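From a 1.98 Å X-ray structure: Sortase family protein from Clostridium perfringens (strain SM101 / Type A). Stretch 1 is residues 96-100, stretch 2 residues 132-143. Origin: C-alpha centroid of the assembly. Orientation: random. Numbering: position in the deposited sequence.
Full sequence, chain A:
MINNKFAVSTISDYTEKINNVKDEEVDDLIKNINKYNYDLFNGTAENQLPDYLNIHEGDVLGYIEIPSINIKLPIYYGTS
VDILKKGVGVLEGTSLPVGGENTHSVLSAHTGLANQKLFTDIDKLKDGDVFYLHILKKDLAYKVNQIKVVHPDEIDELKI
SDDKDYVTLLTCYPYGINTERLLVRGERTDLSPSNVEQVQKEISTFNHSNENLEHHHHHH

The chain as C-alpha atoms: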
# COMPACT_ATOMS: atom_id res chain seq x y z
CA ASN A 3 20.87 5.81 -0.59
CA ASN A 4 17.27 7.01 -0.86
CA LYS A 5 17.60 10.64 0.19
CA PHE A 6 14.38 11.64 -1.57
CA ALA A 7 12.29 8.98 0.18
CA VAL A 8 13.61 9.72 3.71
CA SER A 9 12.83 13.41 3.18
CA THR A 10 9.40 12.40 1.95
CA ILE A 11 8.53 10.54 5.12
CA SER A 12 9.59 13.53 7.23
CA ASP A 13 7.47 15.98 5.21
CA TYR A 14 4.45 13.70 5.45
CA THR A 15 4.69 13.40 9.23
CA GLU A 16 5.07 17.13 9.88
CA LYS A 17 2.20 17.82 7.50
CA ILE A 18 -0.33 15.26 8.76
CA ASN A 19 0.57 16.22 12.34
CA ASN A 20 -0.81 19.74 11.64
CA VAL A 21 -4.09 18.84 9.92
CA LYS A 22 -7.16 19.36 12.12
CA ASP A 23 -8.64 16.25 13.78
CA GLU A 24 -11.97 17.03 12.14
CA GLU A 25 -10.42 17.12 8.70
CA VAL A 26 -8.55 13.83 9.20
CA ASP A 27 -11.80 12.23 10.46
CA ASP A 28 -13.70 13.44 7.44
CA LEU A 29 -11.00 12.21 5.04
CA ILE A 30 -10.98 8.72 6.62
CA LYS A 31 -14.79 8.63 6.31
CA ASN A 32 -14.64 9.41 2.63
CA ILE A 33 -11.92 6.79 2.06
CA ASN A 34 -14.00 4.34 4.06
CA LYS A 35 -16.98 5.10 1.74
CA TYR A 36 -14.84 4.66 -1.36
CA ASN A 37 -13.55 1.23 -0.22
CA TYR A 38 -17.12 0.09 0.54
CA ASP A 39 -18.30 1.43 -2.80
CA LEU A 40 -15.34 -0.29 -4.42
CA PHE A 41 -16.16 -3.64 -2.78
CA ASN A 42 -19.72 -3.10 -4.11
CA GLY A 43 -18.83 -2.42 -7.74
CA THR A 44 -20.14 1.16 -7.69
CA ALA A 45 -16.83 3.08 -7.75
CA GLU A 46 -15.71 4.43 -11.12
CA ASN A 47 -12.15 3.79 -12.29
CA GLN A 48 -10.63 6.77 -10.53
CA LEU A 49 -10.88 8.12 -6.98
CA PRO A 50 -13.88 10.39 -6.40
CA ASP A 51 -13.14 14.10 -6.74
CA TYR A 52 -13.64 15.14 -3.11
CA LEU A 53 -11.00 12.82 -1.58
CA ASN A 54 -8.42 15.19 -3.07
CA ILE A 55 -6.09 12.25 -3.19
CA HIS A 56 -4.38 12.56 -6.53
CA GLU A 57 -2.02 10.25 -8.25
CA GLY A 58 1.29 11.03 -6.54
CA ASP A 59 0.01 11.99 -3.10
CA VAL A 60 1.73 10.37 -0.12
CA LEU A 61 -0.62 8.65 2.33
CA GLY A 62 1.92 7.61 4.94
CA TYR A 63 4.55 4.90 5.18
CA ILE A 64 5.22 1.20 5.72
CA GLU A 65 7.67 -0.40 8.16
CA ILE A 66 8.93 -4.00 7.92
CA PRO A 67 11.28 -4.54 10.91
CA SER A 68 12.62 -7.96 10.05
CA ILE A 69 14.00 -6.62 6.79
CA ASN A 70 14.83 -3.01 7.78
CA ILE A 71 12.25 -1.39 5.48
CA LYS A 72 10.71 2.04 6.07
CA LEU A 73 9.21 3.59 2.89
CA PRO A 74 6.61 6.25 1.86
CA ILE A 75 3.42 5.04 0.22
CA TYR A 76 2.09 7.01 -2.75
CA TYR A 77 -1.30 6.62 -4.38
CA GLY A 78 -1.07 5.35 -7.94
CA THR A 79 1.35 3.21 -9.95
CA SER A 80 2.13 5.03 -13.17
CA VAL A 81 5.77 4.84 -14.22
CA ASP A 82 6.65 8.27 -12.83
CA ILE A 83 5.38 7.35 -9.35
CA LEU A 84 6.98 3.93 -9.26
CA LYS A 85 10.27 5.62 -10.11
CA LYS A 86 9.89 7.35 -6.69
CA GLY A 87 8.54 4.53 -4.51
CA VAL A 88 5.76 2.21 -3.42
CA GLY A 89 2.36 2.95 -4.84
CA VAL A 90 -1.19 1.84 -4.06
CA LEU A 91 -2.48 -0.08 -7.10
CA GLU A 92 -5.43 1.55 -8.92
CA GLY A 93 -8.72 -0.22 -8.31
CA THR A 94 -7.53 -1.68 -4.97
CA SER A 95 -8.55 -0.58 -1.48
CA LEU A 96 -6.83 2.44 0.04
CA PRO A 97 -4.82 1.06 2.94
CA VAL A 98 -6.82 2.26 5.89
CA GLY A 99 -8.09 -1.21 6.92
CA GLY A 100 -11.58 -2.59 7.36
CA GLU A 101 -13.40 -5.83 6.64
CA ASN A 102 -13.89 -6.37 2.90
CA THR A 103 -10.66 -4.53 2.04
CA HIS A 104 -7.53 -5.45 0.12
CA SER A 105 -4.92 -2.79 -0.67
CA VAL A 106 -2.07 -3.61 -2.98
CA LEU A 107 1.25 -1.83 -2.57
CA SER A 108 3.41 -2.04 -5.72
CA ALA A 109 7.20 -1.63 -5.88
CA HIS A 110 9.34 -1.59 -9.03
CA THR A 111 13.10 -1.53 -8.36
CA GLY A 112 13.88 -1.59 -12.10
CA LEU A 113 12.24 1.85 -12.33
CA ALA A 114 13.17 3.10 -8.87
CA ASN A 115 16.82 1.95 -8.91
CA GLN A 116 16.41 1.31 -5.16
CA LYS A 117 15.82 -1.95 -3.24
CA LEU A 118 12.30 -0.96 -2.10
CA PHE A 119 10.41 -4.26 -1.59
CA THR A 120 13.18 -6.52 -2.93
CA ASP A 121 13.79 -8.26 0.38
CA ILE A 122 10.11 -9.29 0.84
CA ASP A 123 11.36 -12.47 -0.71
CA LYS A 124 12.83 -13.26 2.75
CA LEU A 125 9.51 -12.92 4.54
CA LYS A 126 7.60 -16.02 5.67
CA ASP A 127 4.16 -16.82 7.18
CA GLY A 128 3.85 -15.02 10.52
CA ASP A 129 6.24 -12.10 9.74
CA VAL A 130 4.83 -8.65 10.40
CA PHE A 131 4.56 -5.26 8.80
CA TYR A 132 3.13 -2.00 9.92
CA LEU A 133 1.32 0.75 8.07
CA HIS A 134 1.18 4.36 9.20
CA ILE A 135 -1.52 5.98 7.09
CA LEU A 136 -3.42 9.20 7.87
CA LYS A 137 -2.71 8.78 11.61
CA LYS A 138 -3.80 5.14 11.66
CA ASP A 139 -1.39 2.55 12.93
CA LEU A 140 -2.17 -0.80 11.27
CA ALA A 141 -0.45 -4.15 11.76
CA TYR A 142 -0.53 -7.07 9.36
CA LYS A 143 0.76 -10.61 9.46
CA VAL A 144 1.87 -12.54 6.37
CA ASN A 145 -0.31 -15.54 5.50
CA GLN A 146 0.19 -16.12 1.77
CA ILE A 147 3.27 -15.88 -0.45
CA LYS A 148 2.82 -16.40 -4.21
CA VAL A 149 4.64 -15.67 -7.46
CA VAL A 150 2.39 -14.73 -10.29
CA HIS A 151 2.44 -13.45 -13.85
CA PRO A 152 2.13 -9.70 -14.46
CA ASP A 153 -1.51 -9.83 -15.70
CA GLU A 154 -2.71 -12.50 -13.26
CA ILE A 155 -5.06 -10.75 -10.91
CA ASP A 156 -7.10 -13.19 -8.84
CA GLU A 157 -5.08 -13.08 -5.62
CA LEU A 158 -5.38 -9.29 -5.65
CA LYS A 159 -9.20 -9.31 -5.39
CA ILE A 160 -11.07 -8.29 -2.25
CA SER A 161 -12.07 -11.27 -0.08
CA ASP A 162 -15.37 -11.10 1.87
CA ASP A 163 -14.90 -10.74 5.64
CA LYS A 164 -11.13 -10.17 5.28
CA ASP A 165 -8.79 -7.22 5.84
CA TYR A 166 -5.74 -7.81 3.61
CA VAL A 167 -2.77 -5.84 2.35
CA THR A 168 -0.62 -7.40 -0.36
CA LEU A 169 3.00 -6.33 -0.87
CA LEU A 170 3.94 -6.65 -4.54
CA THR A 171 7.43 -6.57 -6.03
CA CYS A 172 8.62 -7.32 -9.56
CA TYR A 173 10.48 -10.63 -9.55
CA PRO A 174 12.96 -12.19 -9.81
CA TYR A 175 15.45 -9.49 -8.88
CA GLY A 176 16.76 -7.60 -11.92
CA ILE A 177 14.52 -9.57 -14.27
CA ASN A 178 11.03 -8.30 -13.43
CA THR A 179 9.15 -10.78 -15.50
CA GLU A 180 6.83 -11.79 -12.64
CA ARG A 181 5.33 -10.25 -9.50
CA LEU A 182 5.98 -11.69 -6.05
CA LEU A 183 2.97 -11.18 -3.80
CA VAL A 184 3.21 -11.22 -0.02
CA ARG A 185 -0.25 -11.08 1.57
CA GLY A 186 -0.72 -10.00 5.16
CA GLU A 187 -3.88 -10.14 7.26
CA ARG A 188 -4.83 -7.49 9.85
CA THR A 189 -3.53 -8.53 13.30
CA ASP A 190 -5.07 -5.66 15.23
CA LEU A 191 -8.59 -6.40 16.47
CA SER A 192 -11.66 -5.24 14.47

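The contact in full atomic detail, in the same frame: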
# COMPACT_ATOMS: atom_id res chain seq x y z
N LEU A 96 -7.80 1.60 -0.64
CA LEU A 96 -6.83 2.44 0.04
C LEU A 96 -6.57 1.84 1.43
O LEU A 96 -7.48 1.29 2.07
CB LEU A 96 -7.33 3.87 0.17
CG LEU A 96 -7.43 4.69 -1.13
CD1 LEU A 96 -8.18 5.99 -0.91
CD2 LEU A 96 -6.04 4.94 -1.69
N PRO A 97 -5.31 1.90 1.87
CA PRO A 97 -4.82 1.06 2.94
C PRO A 97 -5.14 1.66 4.29
O PRO A 97 -4.24 2.02 5.03
CB PRO A 97 -3.32 1.06 2.70
CG PRO A 97 -3.06 2.42 2.17
CD PRO A 97 -4.23 2.67 1.24
N VAL A 98 -6.42 1.81 4.58
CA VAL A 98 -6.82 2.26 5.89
C VAL A 98 -7.46 1.12 6.71
O VAL A 98 -8.07 1.39 7.76
CB VAL A 98 -7.80 3.46 5.82
CG1 VAL A 98 -7.10 4.71 5.31
CG2 VAL A 98 -9.03 3.14 4.99
N GLY A 99 -7.46 -0.11 6.18
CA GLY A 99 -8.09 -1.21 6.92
C GLY A 99 -9.60 -1.29 6.83
O GLY A 99 -10.27 -0.41 6.31
N GLY A 100 -10.15 -2.34 7.42
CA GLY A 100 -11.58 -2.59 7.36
C GLY A 100 -11.82 -3.96 6.77
O GLY A 100 -11.06 -4.42 5.90
N TYR A 132 3.93 -3.01 9.30
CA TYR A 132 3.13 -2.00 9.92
C TYR A 132 2.90 -0.92 8.90
O TYR A 132 3.80 -0.59 8.13
CB TYR A 132 3.87 -1.41 11.12
CG TYR A 132 4.24 -2.43 12.18
CD1 TYR A 132 3.27 -2.95 13.03
CD2 TYR A 132 5.57 -2.79 12.40
CE1 TYR A 132 3.60 -3.85 14.03
CE2 TYR A 132 5.91 -3.69 13.41
CZ TYR A 132 4.92 -4.23 14.21
OH TYR A 132 5.27 -5.08 15.26
N LEU A 133 1.68 -0.40 8.88
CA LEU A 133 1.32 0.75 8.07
C LEU A 133 1.00 1.93 8.97
O LEU A 133 0.24 1.81 9.93
CB LEU A 133 0.07 0.43 7.23
CG LEU A 133 0.20 -0.74 6.26
CD1 LEU A 133 -0.98 -0.77 5.31
CD2 LEU A 133 1.49 -0.62 5.49
N HIS A 134 1.44 3.10 8.52
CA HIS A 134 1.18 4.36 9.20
C HIS A 134 0.54 5.33 8.23
O HIS A 134 1.25 5.93 7.43
CB HIS A 134 2.50 4.92 9.72
CG HIS A 134 3.10 4.08 10.80
ND1 HIS A 134 2.50 3.97 12.03
CD2 HIS A 134 4.09 3.17 10.78
CE1 HIS A 134 3.19 3.13 12.78
NE2 HIS A 134 4.16 2.62 12.04
N ILE A 135 -0.79 5.40 8.22
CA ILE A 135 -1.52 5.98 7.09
C ILE A 135 -2.60 6.91 7.64
O ILE A 135 -3.44 6.47 8.42
CB ILE A 135 -2.20 4.87 6.26
CG1 ILE A 135 -1.15 3.88 5.73
CG2 ILE A 135 -3.06 5.48 5.16
CD1 ILE A 135 -0.49 4.27 4.43
N LEU A 136 -2.48 8.20 7.35
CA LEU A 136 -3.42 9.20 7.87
C LEU A 136 -3.70 8.99 9.37
O LEU A 136 -4.85 8.94 9.80
CB LEU A 136 -4.72 9.19 7.06
CG LEU A 136 -4.69 9.82 5.67
CD1 LEU A 136 -3.29 9.93 5.11
CD2 LEU A 136 -5.58 9.06 4.70
N LYS A 137 -2.63 8.85 10.15
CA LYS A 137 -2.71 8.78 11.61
C LYS A 137 -3.17 7.42 12.16
O LYS A 137 -3.16 7.20 13.36
CB LYS A 137 -3.63 9.87 12.16
CG LYS A 137 -3.21 11.27 11.77
CD LYS A 137 -2.01 11.71 12.59
CE LYS A 137 -2.44 12.33 13.90
NZ LYS A 137 -1.25 12.81 14.68
N LYS A 138 -3.51 6.51 11.26
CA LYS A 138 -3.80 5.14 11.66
C LYS A 138 -2.53 4.33 11.72
O LYS A 138 -1.66 4.44 10.85
CB LYS A 138 -4.79 4.49 10.69
CG LYS A 138 -6.19 5.09 10.76
CD LYS A 138 -7.20 4.17 10.11
CE LYS A 138 -7.89 3.27 11.13
NZ LYS A 138 -9.15 3.87 11.65
N ASP A 139 -2.41 3.56 12.80
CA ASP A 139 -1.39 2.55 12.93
C ASP A 139 -2.02 1.20 12.66
O ASP A 139 -2.94 0.79 13.38
CB ASP A 139 -0.82 2.57 14.35
CG ASP A 139 -0.02 3.83 14.65
OD1 ASP A 139 0.47 4.51 13.71
OD2 ASP A 139 0.19 4.10 15.84
N LEU A 140 -1.59 0.52 11.60
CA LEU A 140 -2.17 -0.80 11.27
C LEU A 140 -1.09 -1.87 11.32
O LEU A 140 0.06 -1.63 10.93
CB LEU A 140 -2.86 -0.79 9.89
CG LEU A 140 -3.97 0.23 9.61
CD1 LEU A 140 -4.34 0.30 8.13
CD2 LEU A 140 -5.22 -0.04 10.42
N ALA A 141 -1.44 -3.07 11.78
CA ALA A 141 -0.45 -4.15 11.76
C ALA A 141 -0.98 -5.33 10.97
O ALA A 141 -2.14 -5.67 11.07
CB ALA A 141 -0.07 -4.56 13.19
N TYR A 142 -0.13 -5.93 10.15
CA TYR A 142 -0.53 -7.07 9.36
C TYR A 142 0.44 -8.23 9.58
O TYR A 142 1.61 -8.04 9.87
CB TYR A 142 -0.60 -6.68 7.85
CG TYR A 142 -1.75 -5.77 7.53
CD1 TYR A 142 -2.95 -6.29 7.07
CD2 TYR A 142 -1.68 -4.41 7.76
CE1 TYR A 142 -4.02 -5.48 6.82
CE2 TYR A 142 -2.77 -3.60 7.56
CZ TYR A 142 -3.94 -4.13 7.05
OH TYR A 142 -5.04 -3.33 6.85
N LYS A 143 -0.07 -9.43 9.40
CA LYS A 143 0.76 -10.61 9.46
C LYS A 143 0.61 -11.43 8.18
O LYS A 143 -0.52 -11.78 7.78
CB LYS A 143 0.32 -11.46 10.65
CG LYS A 143 1.13 -12.72 10.88
CD LYS A 143 0.65 -13.41 12.14
CE LYS A 143 -0.86 -13.54 12.13
NZ LYS A 143 -1.33 -14.65 13.00
O HOH W 1 -5.54 -1.78 4.77

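An irregular loop packed against one face of a β-hairpin, held by apolar contacts and a single bridging water with no direct hydrogen bond between the two, is the kind of contact made by residues 96-100 and 132-143 of this sortase family protein. It illustrates a general principle: a hairpin whose strands are paired with each other can present one row of side chains to a neighbour.

The hairpin's strands are paired through Leu133 and Leu140, with N to O distances of 2.9 Å from Leu133 N to Leu140 O and 2.8 Å from Leu140 N to Leu133 O. Ile135 and Lys138 close the ladder around a type I' turn. Strand alternation then sorts the side chains. Leu133, Ile135, Lys138, Leu140 and Tyr142 direct their CA-to-CB bonds toward the loop, whereas His134 points away and spends its ND1 on Asp139 OD1, 2.7 Å distant, within the hairpin.

Pro97 and Val98 supply most of the loop's buried surface, in a contact that covers 310 Å² summed over both sides. The compact proline ring lies against two aliphatic side chains: Pro97 CB is 4.0 Å from Leu133 CD1, and Pro97 CG is 3.9 Å from Ile135 CD1. Val98, whose CA-to-CB bond runs sideways, still brings CG1 within 4.1 Å of Ile135 CG2. The β-branched isoleucine thus meets both loop residues: CD1 lies against the proline ring, and CG2 reaches Val98 CG1 while also lying 3.7 Å from Pro97 O.

Leu140 packs against backbone instead, its CD1 lying 3.5 Å from both Pro97 O and Val98 C. This close apolar cover has a cost, since Pro97 O is buried without a polar partner anywhere in the model. At the margin, Lys138 contributes the aliphatic part of its chain, with CD 3.7 Å from Val98 O, while its amino group extends beyond.

Gly99 fits its place for two reasons. Its phi/psi of 80/176 would jam a CB against the preceding carbonyl oxygen, and an ideal CB would also sit a tight 3.4 Å from Leu140 CD2. Gly99 CA lies 3.7 Å from Tyr142 OH. The tyrosine is long enough to carry its hydroxyl from the strand to the loop backbone, where a water joins them: it donates to Tyr142 OH at 2.6 Å, and accepts a weak hydrogen bond from Gly99 N, 2.9 Å from the water O. The one polar link between the stretches is therefore indirect, and packing does most of the work.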